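Alginate lyase, family PL7 (Zobellia galactanivorans, PDB 4BE3) is an exolytic alginate lyase of family PL7 that probably depolymerises alginate, the uronic acid polysaccharide of brown algae, by beta-elimination. Local coordinates at residues I16-D20 with Y30-F36. Residues are numbered along the deposited sequence; the frame is centred on the assembly and turned at random.
Sequences ILLGD and YAKDDFF
Leu18 pushes its forked end into a hollow walled by Tyr30, Lys32, Phe35 and Phe36, and the two branches fill different parts of it. Leu18 CD1 rests in the notch where Tyr30 OH and the CB and CE of Lys32 come together, a tight 3.5 Å from Lys32 CE, while Leu18 CD2 fits against the two phenylalanine stems, 3.8 Å from Phe36 CB. Beside it Ile16 is stretched out, CG1 anti to the backbone N (chi1 -160°), which plants its CD1 over one face of the Phe36 ring. This CH-pi contact puts Ile16 CD1 3.5 Å from the centroid of the Phe36 ring and 17° off the normal. Residues 32-36 fit a classic beta bulge: two successive residues, Phe35 and Phe36, stand opposite the single residue Lys32, whose O accepts both their amides, and their stems lie side by side against Leu18. In the beta-jelly-roll sandwich of PL7 lyases, the contact joins the end of strand 14-17, in the sheet that carries most of the residues lining the meso-tartaric acid pocket, Leu17 among them, to the loop entering edge strand 36-41 of the other sheet. Further along, Phe35 CE1 comes within 3.5 Å of Asp20 N, and Asp20 CB packs 3.6 Å from Phe35 CZ. Thr66 and Ile286, the latter on helix 286-291, also touch the Phe35 side chain. Above one face of its ring stands the Asp20 carboxylate, tilted 37° from the ring plane. Lys32 NZ forms a 2.9 Å salt bridge to the syn lone pair of Asp20 OD2, while Thr22 hydrogen-bonds OD1 and so helps fix the carboxylate's rotation.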
loop_
_atom_site.group_PDB
_atom_site.type_symbol
_atom_site.label_atom_id
_atom_site.label_comp_id
_atom_site.label_asym_id
_atom_site.label_seq_id
_atom_site.Cartn_x
_atom_site.Cartn_y
_atom_site.Cartn_z
ATOM N N ILE A 16 -13.493 -12.443 -2.379
ATOM C CA ILE A 16 -14.951 -12.224 -2.157
ATOM C C ILE A 16 -15.446 -13.095 -1.014
ATOM O O ILE A 16 -14.873 -14.206 -0.757
ATOM C CB ILE A 16 -15.756 -12.453 -3.514
ATOM C CG1 ILE A 16 -17.193 -11.772 -3.503
ATOM C CG2 ILE A 16 -15.961 -13.953 -3.778
ATOM C CD1 ILE A 16 -17.842 -11.660 -4.849
ATOM N N LEU A 17 -16.529 -12.610 -0.346
ATOM C CA LEU A 17 -17.351 -13.517 0.488
ATOM C C LEU A 17 -18.744 -13.437 -0.195
ATOM O O LEU A 17 -19.251 -12.287 -0.431
ATOM C CB LEU A 17 -17.381 -12.988 1.928
ATOM C CG LEU A 17 -18.498 -13.638 2.815
ATOM C CD1 LEU A 17 -18.208 -15.197 2.810
ATOM C CD2 LEU A 17 -18.280 -12.994 4.153
ATOM N N LEU A 18 -19.441 -14.557 -0.432
ATOM C CA LEU A 18 -20.810 -14.561 -0.985
ATOM C C LEU A 18 -21.826 -14.708 0.091
ATOM O O LEU A 18 -21.474 -15.152 1.237
ATOM C CB LEU A 18 -20.980 -15.774 -1.929
ATOM C CG LEU A 18 -19.873 -15.875 -3.030
ATOM C CD1 LEU A 18 -20.284 -17.133 -3.859
ATOM C CD2 LEU A 18 -19.775 -14.655 -3.982
ATOM N N GLY A 19 -23.084 -14.478 -0.284
ATOM C CA GLY A 19 -24.220 -14.513 0.680
ATOM C C GLY A 19 -24.410 -15.924 1.243
ATOM O O GLY A 19 -25.027 -16.061 2.296
ATOM N N ASP A 20 -23.941 -16.953 0.528
ATOM C CA ASP A 20 -24.032 -18.270 1.091
ATOM C C ASP A 20 -22.794 -18.753 1.899
ATOM O O ASP A 20 -22.735 -19.964 2.225
ATOM C CB ASP A 20 -24.321 -19.252 0.003
ATOM C CG ASP A 20 -23.114 -19.471 -0.894
ATOM O OD1 ASP A 20 -22.020 -18.786 -0.744
ATOM O OD2 ASP A 20 -23.207 -20.403 -1.772
ATOM N N TYR A 30 -14.430 -16.238 -12.272
ATOM C CA TYR A 30 -15.225 -16.858 -11.203
ATOM C C TYR A 30 -16.549 -16.236 -11.167
ATOM O O TYR A 30 -16.607 -14.996 -11.227
ATOM C CB TYR A 30 -14.522 -16.645 -9.913
ATOM C CG TYR A 30 -15.358 -17.210 -8.755
ATOM C CD1 TYR A 30 -15.394 -18.552 -8.514
ATOM C CD2 TYR A 30 -16.165 -16.336 -7.959
ATOM C CE1 TYR A 30 -16.162 -19.120 -7.462
ATOM C CE2 TYR A 30 -16.866 -16.861 -6.894
ATOM C CZ TYR A 30 -16.875 -18.243 -6.665
ATOM O OH TYR A 30 -17.631 -18.747 -5.643
ATOM N N ALA A 31 -17.614 -17.041 -11.090
ATOM C CA ALA A 31 -18.963 -16.445 -10.881
ATOM C C ALA A 31 -19.706 -17.464 -10.070
ATOM O O ALA A 31 -19.298 -18.660 -10.000
ATOM C CB ALA A 31 -19.702 -16.165 -12.222
ATOM N N LYS A 32 -20.826 -17.037 -9.452
ATOM C CA LYS A 32 -21.675 -18.020 -8.891
ATOM C C LYS A 32 -23.061 -17.467 -9.048
ATOM O O LYS A 32 -23.389 -16.310 -8.620
ATOM C CB LYS A 32 -21.328 -18.245 -7.420
ATOM C CG LYS A 32 -22.429 -19.185 -6.898
ATOM C CD LYS A 32 -21.918 -20.423 -6.244
ATOM C CE LYS A 32 -21.673 -20.213 -4.768
ATOM N NZ LYS A 32 -22.125 -21.518 -4.196
ATOM N N ASP A 33 -23.919 -18.244 -9.718
ATOM C CA ASP A 33 -25.282 -17.870 -9.985
ATOM C C ASP A 33 -25.988 -17.421 -8.674
ATOM O O ASP A 33 -25.758 -18.010 -7.565
ATOM C CB ASP A 33 -26.100 -19.113 -10.419
ATOM C CG ASP A 33 -25.730 -19.596 -11.830
ATOM O OD1 ASP A 33 -25.025 -18.950 -12.564
ATOM O OD2 ASP A 33 -26.277 -20.641 -12.183
ATOM N N ASP A 34 -26.851 -16.424 -8.850
ATOM C CA ASP A 34 -27.610 -15.814 -7.682
ATOM C C ASP A 34 -26.775 -15.037 -6.680
ATOM O O ASP A 34 -27.385 -14.616 -5.675
ATOM C CB ASP A 34 -28.322 -16.885 -6.863
ATOM C CG ASP A 34 -29.497 -17.504 -7.604
ATOM O OD1 ASP A 34 -29.916 -16.981 -8.713
ATOM O OD2 ASP A 34 -29.940 -18.541 -7.042
ATOM N N PHE A 35 -25.452 -14.895 -6.855
ATOM C CA PHE A 35 -24.671 -14.091 -5.886
ATOM C C PHE A 35 -23.794 -13.131 -6.628
ATOM O O PHE A 35 -23.725 -11.974 -6.285
ATOM C CB PHE A 35 -23.795 -14.967 -5.003
ATOM C CG PHE A 35 -24.648 -15.897 -4.115
ATOM C CD1 PHE A 35 -25.293 -15.410 -2.997
ATOM C CD2 PHE A 35 -24.779 -17.240 -4.454
ATOM C CE1 PHE A 35 -26.096 -16.283 -2.212
ATOM C CE2 PHE A 35 -25.579 -18.105 -3.684
ATOM C CZ PHE A 35 -26.231 -17.631 -2.582
ATOM N N PHE A 36 -23.005 -13.647 -7.603
ATOM C CA PHE A 36 -21.868 -12.800 -8.080
ATOM C C PHE A 36 -21.699 -13.145 -9.531
ATOM O O PHE A 36 -21.258 -14.292 -9.840
ATOM C CB PHE A 36 -20.580 -13.114 -7.347
ATOM C CG PHE A 36 -19.338 -12.341 -7.879
ATOM C CD1 PHE A 36 -19.286 -10.911 -7.953
ATOM C CD2 PHE A 36 -18.227 -13.095 -8.341
ATOM C CE1 PHE A 36 -18.110 -10.271 -8.413
ATOM C CE2 PHE A 36 -17.067 -12.450 -8.784
ATOM C CZ PHE A 36 -17.044 -11.087 -8.884
#